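Side-chain contacts in threonine phosphate decarboxylase-like enzyme (Sulfurospirillum multivorans, PDB 6OUX), which catalyses the pyridoxal phosphate-dependent decarboxylation of L-serine O-phosphate to ethanolamine O-phosphate, a building block of norcobamides: residues A[62-65]-A[66-70]; A[276-279]-A[280-283]; A[307-310]-A[311-315]; A[377-380]-A[381-385]. One frame throughout, in Å; residues are numbered along the deposited sequence.

Interaction 1 (A[62-65]-A[66-70])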
loop_
_atom_site.group_PDB
_atom_site.type_symbol
_atom_site.label_atom_id
_atom_site.label_comp_id
_atom_site.label_asym_id
_atom_site.label_seq_id
_atom_site.Cartn_x
_atom_site.Cartn_y
_atom_site.Cartn_z
ATOM N N TYR A 62 6.067 -19.329 10.601
ATOM C CA TYR A 62 7.196 -19.071 9.756
ATOM C C TYR A 62 7.876 -17.722 10.053
ATOM O O TYR A 62 9.124 -17.619 10.065
ATOM C CB TYR A 62 6.841 -19.152 8.269
ATOM C CG TYR A 62 6.830 -20.526 7.668
ATOM C CD1 TYR A 62 5.693 -21.330 7.656
ATOM C CD2 TYR A 62 7.942 -21.008 7.059
ATOM C CE1 TYR A 62 5.694 -22.564 7.067
ATOM C CE2 TYR A 62 7.956 -22.238 6.465
ATOM C CZ TYR A 62 6.841 -23.006 6.486
ATOM O OH TYR A 62 6.929 -24.185 5.878
ATOM N N ILE A 63 7.063 -16.700 10.333
ATOM C CA ILE A 63 7.597 -15.410 10.712
ATOM C C ILE A 63 8.423 -15.522 12.035
ATOM O O ILE A 63 9.539 -15.046 12.107
ATOM C CB ILE A 63 6.500 -14.372 10.788
ATOM C CG1 ILE A 63 5.943 -14.134 9.391
ATOM C CG2 ILE A 63 7.042 -13.076 11.377
ATOM C CD1 ILE A 63 4.749 -13.194 9.353
ATOM N N ASP A 64 7.842 -16.150 13.043
ATOM C CA ASP A 64 8.481 -16.293 14.306
ATOM C C ASP A 64 9.794 -17.001 14.131
ATOM O O ASP A 64 10.809 -16.530 14.655
ATOM C CB ASP A 64 7.591 -17.078 15.258
ATOM C CG ASP A 64 8.149 -17.181 16.666
ATOM O OD1 ASP A 64 8.965 -16.356 17.055
ATOM O OD2 ASP A 64 7.758 -18.121 17.399
ATOM N N ARG A 65 9.765 -18.128 13.417
ATOM C CA ARG A 65 10.930 -18.994 13.296
ATOM C C ARG A 65 11.984 -18.381 12.390
ATOM O O ARG A 65 13.171 -18.460 12.692
ATOM C CB ARG A 65 10.580 -20.439 12.860
ATOM C CG ARG A 65 9.786 -21.275 13.908
ATOM C CD ARG A 65 8.919 -22.486 13.351
ATOM N NE ARG A 65 9.657 -22.854 12.213
ATOM C CZ ARG A 65 9.357 -22.849 10.939
ATOM N NH1 ARG A 65 10.384 -23.065 10.206
ATOM N NH2 ARG A 65 8.149 -22.798 10.398
ATOM N N GLU A 66 11.565 -17.775 11.307
ATOM C CA GLU A 66 12.500 -17.305 10.284
ATOM C C GLU A 66 12.902 -15.819 10.389
ATOM O O GLU A 66 13.949 -15.423 9.851
ATOM C CB GLU A 66 11.985 -17.566 8.866
ATOM C CG GLU A 66 11.715 -19.032 8.548
ATOM C CD GLU A 66 11.363 -19.278 7.078
ATOM O OE1 GLU A 66 11.077 -18.321 6.357
ATOM O OE2 GLU A 66 11.314 -20.453 6.640
ATOM N N LEU A 67 12.075 -15.014 11.041
ATOM C CA LEU A 67 12.375 -13.571 11.111
ATOM C C LEU A 67 12.644 -13.086 12.484
ATOM O O LEU A 67 13.541 -12.271 12.685
ATOM C CB LEU A 67 11.222 -12.727 10.525
ATOM C CG LEU A 67 10.990 -12.899 9.023
ATOM C CD1 LEU A 67 9.919 -11.927 8.584
ATOM C CD2 LEU A 67 12.199 -12.715 8.140
ATOM N N ILE A 68 11.865 -13.551 13.443
ATOM C CA ILE A 68 11.927 -12.989 14.758
ATOM C C ILE A 68 13.069 -13.594 15.525
ATOM O O ILE A 68 13.927 -12.854 15.981
ATOM C CB ILE A 68 10.628 -13.163 15.519
ATOM C CG1 ILE A 68 9.466 -12.478 14.776
ATOM C CG2 ILE A 68 10.765 -12.638 16.915
ATOM C CD1 ILE A 68 9.610 -11.013 14.473
ATOM N N GLN A 69 13.086 -14.921 15.657
ATOM C CA GLN A 69 14.131 -15.597 16.465
ATOM C C GLN A 69 15.521 -15.526 15.850
ATOM O O GLN A 69 16.506 -15.682 16.532
ATOM C CB GLN A 69 13.781 -17.071 16.659
ATOM C CG GLN A 69 12.602 -17.283 17.526
ATOM C CD GLN A 69 12.420 -18.742 17.887
ATOM O OE1 GLN A 69 12.584 -19.633 17.017
ATOM N NE2 GLN A 69 12.069 -19.002 19.176
ATOM N N THR A 70 15.617 -15.313 14.557
ATOM C CA THR A 70 16.902 -15.166 13.914
ATOM C C THR A 70 17.371 -13.695 13.797
ATOM O O THR A 70 18.422 -13.455 13.271
ATOM C CB THR A 70 16.769 -15.613 12.492
ATOM O OG1 THR A 70 15.834 -14.704 11.840
ATOM C CG2 THR A 70 16.209 -17.038 12.429
#
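In the last turns of helix 53-68, where the alpha-helical pattern widens into a pi-type turn, Tyr62 and Glu66 lie side by side and point the same way. Ile63 O marks the widening: it accepts from Leu67 N at 2.8 Å and also from Ile68 N at 3.1 Å. One residue on, the straight bond is the five-residue one, Gln69 N to Asp64 O at 3.0 Å (N-H...O 168°), while Ile68 N reaches Asp64 O only weakly. The Glu66 chain runs extended from CG, which sits anti to the carbonyl carbon (chi1 -59°), and its carboxylate meets the edge of the Tyr62 ring, OE2 to CD2 at 3.4 Å, the two planes almost perpendicular. Arg65, bent at chi3, lays NH2 over the centre of one face of the same ring and holds Asp61 OD2 in a salt bridge. Both carboxylate oxygens of Glu66 are used beyond this turn, OE1 by Tyr281 OH and OE2 in a salt bridge with Arg288. A leucine in place of Glu66 would probably leave the Tyr281 hydroxyl and the Arg288 charge without their mates. Ile63 CG2 packs on Leu67 CD1. Separately, Tyr73 of the second subunit rests on Ile63 and Ile68. Beyond the widened turn, Thr70 OG1 donates to Glu66 O at 2.8 Å from above the carbonyl plane.

Interaction 2 (A[276-279]-A[280-283]); sequences NGIG and EYCL
Asn276 O receives Glu280 N at 3.0 Å in a nearly straight bond at the N-capped start of helix 277-286, and Gly277 O takes Tyr281 N at 3.0 Å. The capping bond itself runs from Gly279 N to Asn276 OD1 at 2.9 Å, the amide tilted 34° from the plane of the side-chain carbonyl. A chi1 of 48° sets CG of Asn276 between its own backbone N and carbonyl carbon, turning OD1 back over the first turn. Gly279 suits the site, since a CB there would run into Asn276 OD1. On one flank Ile278 CD1 approaches the Tyr281 ring obliquely, 4.3 Å from CD2. Farther out, Glu280 OE2 forms a salt bridge with Arg284 one turn on in the same helix and a hydrogen bond with Ser82 OG outside it. The Tyr281 ring packs against helix 53-68, its hydroxyl hydrogen-bonded to Glu66 there. Asn276 packs on Asn276 of the second subunit, and Gly277 makes a backbone hydrogen bond to that chain, which places the capped helix start at the dimer interface. The Leu283 side chain meets Leu87 and Met91, and Leu283 N binds Gly279 O at 2.8 Å.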
loop_
_atom_site.group_PDB
_atom_site.type_symbol
_atom_site.label_atom_id
_atom_site.label_comp_id
_atom_site.label_asym_id
_atom_site.label_seq_id
_atom_site.Cartn_x
_atom_site.Cartn_y
_atom_site.Cartn_z
ATOM N N ASN A 276 5.853 -3.572 0.797
ATOM C CA ASN A 276 6.661 -3.258 1.976
ATOM C C ASN A 276 7.498 -4.483 2.259
ATOM O O ASN A 276 7.261 -5.528 1.648
ATOM C CB ASN A 276 5.814 -2.825 3.184
ATOM C CG ASN A 276 4.621 -3.743 3.472
ATOM O OD1 ASN A 276 4.576 -4.857 3.040
ATOM N ND2 ASN A 276 3.629 -3.239 4.235
ATOM N N GLY A 277 8.423 -4.385 3.209
ATOM C CA GLY A 277 9.307 -5.516 3.536
ATOM C C GLY A 277 8.532 -6.773 3.888
ATOM O O GLY A 277 8.837 -7.878 3.419
ATOM N N ILE A 278 7.608 -6.644 4.820
ATOM C CA ILE A 278 6.918 -7.834 5.355
ATOM C C ILE A 278 6.055 -8.438 4.262
ATOM O O ILE A 278 5.967 -9.639 4.195
ATOM C CB ILE A 278 6.121 -7.555 6.660
ATOM C CG1 ILE A 278 5.546 -8.830 7.304
ATOM C CG2 ILE A 278 4.977 -6.594 6.428
ATOM C CD1 ILE A 278 6.636 -9.842 7.637
ATOM N N GLY A 279 5.462 -7.594 3.407
ATOM C CA GLY A 279 4.696 -8.014 2.255
ATOM C C GLY A 279 5.498 -8.894 1.321
ATOM O O GLY A 279 5.014 -9.975 0.894
ATOM N N GLU A 280 6.695 -8.416 0.980
ATOM C CA GLU A 280 7.616 -9.165 0.154
ATOM C C GLU A 280 8.010 -10.498 0.735
ATOM O O GLU A 280 8.011 -11.461 -0.003
ATOM C CB GLU A 280 8.878 -8.380 -0.136
ATOM C CG GLU A 280 9.811 -9.136 -1.027
ATOM C CD GLU A 280 11.020 -8.318 -1.447
ATOM O OE1 GLU A 280 11.132 -7.108 -1.115
ATOM O OE2 GLU A 280 11.879 -8.926 -2.087
ATOM N N TYR A 281 8.391 -10.539 2.020
ATOM C CA TYR A 281 8.706 -11.779 2.707
ATOM C C TYR A 281 7.533 -12.767 2.480
ATOM O O TYR A 281 7.730 -13.931 2.133
ATOM C CB TYR A 281 8.877 -11.563 4.218
ATOM C CG TYR A 281 8.937 -12.872 4.957
ATOM C CD1 TYR A 281 10.136 -13.615 4.997
ATOM C CD2 TYR A 281 7.803 -13.442 5.521
ATOM C CE1 TYR A 281 10.207 -14.863 5.634
ATOM C CE2 TYR A 281 7.871 -14.715 6.127
ATOM C CZ TYR A 281 9.064 -15.416 6.174
ATOM O OH TYR A 281 9.148 -16.659 6.791
ATOM N N CYS A 282 6.325 -12.285 2.686
ATOM C CA CYS A 282 5.151 -13.166 2.633
ATOM C C CYS A 282 4.912 -13.648 1.221
ATOM O O CYS A 282 4.596 -14.811 0.994
ATOM C CB CYS A 282 3.906 -12.439 3.137
ATOM S SG CYS A 282 3.817 -12.271 4.933
ATOM N N LEU A 283 5.100 -12.754 0.279
ATOM C CA LEU A 283 4.924 -13.106 -1.117
ATOM C C LEU A 283 5.876 -14.242 -1.535
ATOM O O LEU A 283 5.448 -15.220 -2.228
ATOM C CB LEU A 283 5.146 -11.906 -2.024
ATOM C CG LEU A 283 4.542 -12.125 -3.392
ATOM C CD1 LEU A 283 3.082 -11.712 -3.300
ATOM C CD2 LEU A 283 5.266 -11.332 -4.478
#

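Interaction 3 (A[307-310]-A[311-315])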
loop_
_atom_site.group_PDB
_atom_site.type_symbol
_atom_site.label_atom_id
_atom_site.label_comp_id
_atom_site.label_asym_id
_atom_site.label_seq_id
_atom_site.Cartn_x
_atom_site.Cartn_y
_atom_site.Cartn_z
ATOM N N CYS A 307 -17.277 -26.871 6.407
ATOM C CA CYS A 307 -18.350 -27.857 6.171
ATOM C C CYS A 307 -19.023 -28.237 7.492
ATOM O O CYS A 307 -20.236 -28.229 7.595
ATOM C CB CYS A 307 -17.820 -29.054 5.455
ATOM S SG CYS A 307 -17.385 -28.743 3.733
ATOM N N ARG A 308 -18.226 -28.480 8.526
ATOM C CA ARG A 308 -18.774 -28.826 9.845
ATOM C C ARG A 308 -19.575 -27.693 10.492
ATOM O O ARG A 308 -20.644 -27.913 11.031
ATOM C CB ARG A 308 -17.646 -29.313 10.729
ATOM C CG ARG A 308 -18.069 -29.967 12.018
ATOM C CD ARG A 308 -16.982 -29.790 13.091
ATOM N NE ARG A 308 -17.692 -29.480 14.329
ATOM C CZ ARG A 308 -17.912 -28.280 14.876
ATOM N NH1 ARG A 308 -18.619 -28.241 16.001
ATOM N NH2 ARG A 308 -17.391 -27.154 14.403
ATOM N N PHE A 309 -19.038 -26.478 10.440
ATOM C CA PHE A 309 -19.716 -25.331 10.856
ATOM C C PHE A 309 -21.091 -25.154 10.119
ATOM O O PHE A 309 -22.113 -24.895 10.781
ATOM C CB PHE A 309 -18.794 -24.118 10.622
ATOM C CG PHE A 309 -19.300 -22.818 11.145
ATOM C CD1 PHE A 309 -19.886 -22.702 12.407
ATOM C CD2 PHE A 309 -19.058 -21.642 10.425
ATOM C CE1 PHE A 309 -20.299 -21.474 12.881
ATOM C CE2 PHE A 309 -19.430 -20.413 10.929
ATOM C CZ PHE A 309 -20.041 -20.329 12.152
ATOM N N LYS A 310 -21.094 -25.233 8.798
ATOM C CA LYS A 310 -22.351 -25.092 8.035
ATOM C C LYS A 310 -23.397 -26.122 8.427
ATOM O O LYS A 310 -24.554 -25.805 8.542
ATOM C CB LYS A 310 -22.130 -25.221 6.535
ATOM C CG LYS A 310 -21.390 -24.038 6.005
ATOM C CD LYS A 310 -21.137 -24.169 4.523
ATOM C CE LYS A 310 -19.950 -24.995 4.184
ATOM N NZ LYS A 310 -19.837 -25.098 2.700
ATOM N N GLU A 311 -22.963 -27.357 8.620
ATOM C CA GLU A 311 -23.831 -28.417 9.042
ATOM C C GLU A 311 -24.385 -28.115 10.439
ATOM O O GLU A 311 -25.602 -28.313 10.698
ATOM C CB GLU A 311 -23.054 -29.752 9.055
ATOM C CG GLU A 311 -23.923 -30.964 9.262
ATOM C CD GLU A 311 -23.136 -32.254 9.325
ATOM O OE1 GLU A 311 -22.235 -32.387 10.197
ATOM O OE2 GLU A 311 -23.434 -33.137 8.499
ATOM N N ALA A 312 -23.555 -27.577 11.314
ATOM C CA ALA A 312 -23.996 -27.278 12.647
ATOM C C ALA A 312 -25.031 -26.140 12.628
ATOM O O ALA A 312 -25.993 -26.164 13.381
ATOM C CB ALA A 312 -22.839 -26.914 13.521
ATOM N N LEU A 313 -24.805 -25.155 11.765
ATOM C CA LEU A 313 -25.710 -24.035 11.630
ATOM C C LEU A 313 -27.048 -24.504 11.111
ATOM O O LEU A 313 -28.037 -23.964 11.522
ATOM C CB LEU A 313 -25.125 -22.963 10.697
ATOM C CG LEU A 313 -23.972 -22.189 11.325
ATOM C CD1 LEU A 313 -23.242 -21.407 10.235
ATOM C CD2 LEU A 313 -24.392 -21.217 12.418
ATOM N N LEU A 314 -27.043 -25.492 10.215
ATOM C CA LEU A 314 -28.279 -26.038 9.622
ATOM C C LEU A 314 -29.161 -26.660 10.687
ATOM O O LEU A 314 -30.375 -26.743 10.530
ATOM C CB LEU A 314 -27.977 -27.035 8.489
ATOM C CG LEU A 314 -27.683 -26.336 7.136
ATOM C CD1 LEU A 314 -27.215 -27.313 6.064
ATOM C CD2 LEU A 314 -28.906 -25.583 6.641
ATOM N N GLY A 315 -28.529 -27.088 11.764
ATOM C CA GLY A 315 -29.194 -27.622 12.924
ATOM C C GLY A 315 -30.013 -26.624 13.712
ATOM O O GLY A 315 -30.792 -27.041 14.528
HETATM O O HOH W 1 -21.478 -30.280 12.282
#
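Four successive i to i+4 bonds, from Glu311 N to Cys307 O through Leu314 N to Lys310 O, keep the C-terminal part of the long helix 289-314 regular, where it packs between helix 375-388 and the sheet holding strands 320-321 and 328-332. The chief side-chain contact on this turn is a CH-pi interaction: Leu313 CD1 stands 3.9 Å from the Phe309 ring centroid, only 9° off the ring normal. The ring reaches that place because Phe309 CG is trans to the backbone N (chi1 -174°), which carries it along the helix beneath the leucine one turn later. Phe309 also packs on Asn378 and Val382 of helix 375-388, while Leu313 touches Leu331 and Val321 of the sheet. A serine at Phe309 would probably open a gap between the two helices and leave the Leu313 methyl without the ring face beneath it. Elsewhere on the turn, Lys310, bent at chi3, sends NZ to Ser324 O, and Arg308 NH2 forms a salt bridge with Glu305. On the flank that carries Glu311, whose chain is extended beyond CG, one water joins side chain to backbone, donating to Glu311 OE1 at 3.1 Å and to Arg308 O at 2.8 Å.

Interaction 4 (A[377-380]-A[381-385])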
loop_
_atom_site.group_PDB
_atom_site.type_symbol
_atom_site.label_atom_id
_atom_site.label_comp_id
_atom_site.label_asym_id
_atom_site.label_seq_id
_atom_site.Cartn_x
_atom_site.Cartn_y
_atom_site.Cartn_z
ATOM N N GLU A 377 -14.022 -21.871 18.180
ATOM C CA GLU A 377 -14.742 -20.631 17.999
ATOM C C GLU A 377 -16.072 -20.883 17.289
ATOM O O GLU A 377 -17.097 -20.288 17.678
ATOM C CB GLU A 377 -13.864 -19.612 17.292
ATOM C CG GLU A 377 -12.726 -19.130 18.185
ATOM C CD GLU A 377 -11.864 -18.093 17.548
ATOM O OE1 GLU A 377 -11.399 -17.191 18.216
ATOM O OE2 GLU A 377 -11.561 -18.234 16.377
ATOM N N ASN A 378 -16.099 -21.724 16.264
ATOM C CA ASN A 378 -17.346 -22.025 15.599
ATOM C C ASN A 378 -18.339 -22.605 16.567
ATOM O O ASN A 378 -19.500 -22.254 16.506
ATOM C CB ASN A 378 -17.178 -22.941 14.378
ATOM C CG ASN A 378 -16.418 -22.236 13.220
ATOM O OD1 ASN A 378 -16.336 -21.009 13.200
ATOM N ND2 ASN A 378 -15.783 -22.991 12.382
ATOM N N ASN A 379 -17.888 -23.473 17.486
ATOM C CA ASN A 379 -18.821 -24.105 18.415
ATOM C C ASN A 379 -19.478 -23.029 19.277
ATOM O O ASN A 379 -20.688 -23.074 19.485
ATOM C CB ASN A 379 -18.073 -25.158 19.250
ATOM C CG ASN A 379 -19.001 -26.061 20.048
ATOM O OD1 ASN A 379 -19.885 -26.732 19.500
ATOM N ND2 ASN A 379 -18.790 -26.100 21.383
ATOM N N CYS A 380 -18.685 -22.062 19.743
ATOM C CA CYS A 380 -19.174 -20.949 20.544
ATOM C C CYS A 380 -20.229 -20.104 19.791
ATOM O O CYS A 380 -21.261 -19.707 20.320
ATOM C CB CYS A 380 -18.011 -20.018 20.957
ATOM S SG CYS A 380 -16.870 -20.767 22.172
ATOM N N ILE A 381 -19.957 -19.855 18.536
ATOM C CA ILE A 381 -20.911 -19.141 17.708
ATOM C C ILE A 381 -22.222 -19.916 17.589
ATOM O O ILE A 381 -23.297 -19.343 17.719
ATOM C CB ILE A 381 -20.293 -18.850 16.322
ATOM C CG1 ILE A 381 -19.130 -17.897 16.456
ATOM C CG2 ILE A 381 -21.337 -18.240 15.436
ATOM C CD1 ILE A 381 -18.288 -17.750 15.208
ATOM N N VAL A 382 -22.145 -21.201 17.303
ATOM C CA VAL A 382 -23.341 -21.971 17.097
ATOM C C VAL A 382 -24.188 -21.975 18.423
ATOM O O VAL A 382 -25.432 -21.835 18.419
ATOM C CB VAL A 382 -23.029 -23.429 16.675
ATOM C CG1 VAL A 382 -24.339 -24.216 16.618
ATOM C CG2 VAL A 382 -22.335 -23.479 15.317
ATOM N N MET A 383 -23.478 -22.198 19.519
ATOM C CA MET A 383 -24.086 -22.216 20.855
ATOM C C MET A 383 -24.775 -20.903 21.155
ATOM O O MET A 383 -25.950 -20.908 21.496
ATOM C CB MET A 383 -23.053 -22.581 21.949
ATOM C CG MET A 383 -22.909 -24.096 22.122
ATOM S SD MET A 383 -21.652 -24.723 23.303
ATOM C CE MET A 383 -22.370 -26.355 23.505
ATOM N N ALA A 384 -24.027 -19.807 21.020
ATOM C CA ALA A 384 -24.560 -18.463 21.195
ATOM C C ALA A 384 -25.785 -18.170 20.367
ATOM O O ALA A 384 -26.822 -17.737 20.932
ATOM C CB ALA A 384 -23.504 -17.430 20.943
ATOM N N LEU A 385 -25.724 -18.445 19.072
ATOM C CA LEU A 385 -26.912 -18.303 18.199
ATOM C C LEU A 385 -28.123 -19.115 18.629
ATOM O O LEU A 385 -29.285 -18.633 18.520
ATOM C CB LEU A 385 -26.612 -18.633 16.717
ATOM C CG LEU A 385 -25.770 -17.586 16.008
ATOM C CD1 LEU A 385 -25.276 -18.161 14.680
ATOM C CD2 LEU A 385 -26.459 -16.259 15.810
#
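Asn379 and Met383 lie one turn apart on helix 375-388, and the Asn379 amide crosses the Met383 chain obliquely, ND2 3.7 Å from SD. In this close approach Asn379 CG lies opposite its backbone N (chi1 -169°), which swings the amide forward to the extended methionine. Backbone hydrogen bonds form the second group. Ile381 N binds Glu377 O at 3.0 Å, and Val382 N binds Asn378 O at the same length; Met383 N to Asn379 O and Ala384 N to Cys380 O follow at 2.9 Å each. A third group is aliphatic carbon set against these carbonyls: Val382 CG2 is 3.3 Å from Asn378 O, and Ile381 CG1 is 3.4 Å from Glu377 O. Polar side-chain bonds lead outward from Asn378, whose ND2 donates to Glu305 of helix 289-314 and whose OD1 accepts from Arg373 N, so that both ends of this buried amide are engaged and its rotation is fixed. Apolar packing divides round the helix: Val382 faces Phe309 and Ala312, Ile381 lies against Ile45, and Ala384 and Leu385 meet helix 339-350. Asn379 and Met383 lie toward the more exposed flank. An amphipathic helix packed between other helices and a short edge strand is consistent with the smaller domain of fold-type I pyridoxal phosphate enzymes, to which the class-II aminotransferase family belongs.

In the fold
All four contacts lie along single helices at partly buried places; interactions 1, 3 and 4 include exposed residues, whereas interaction 2 has only buried and partly exposed ones. They fall into two touching pairs. Interactions 1 and 2 bring helix 53-68 against helix 277-286, with a polar link between them, and both reach the second subunit; their chemistry is that of a widened turn and an N-cap. Interactions 3 and 4 join helices 289-314 and 375-388 through mostly apolar surfaces, Leu313 CD2 lying 3.9 Å from Leu385 CD1, and neither touches the other chain. The two pairs stand well apart, interactions 1 and 3 having centres about 36 Å from each other.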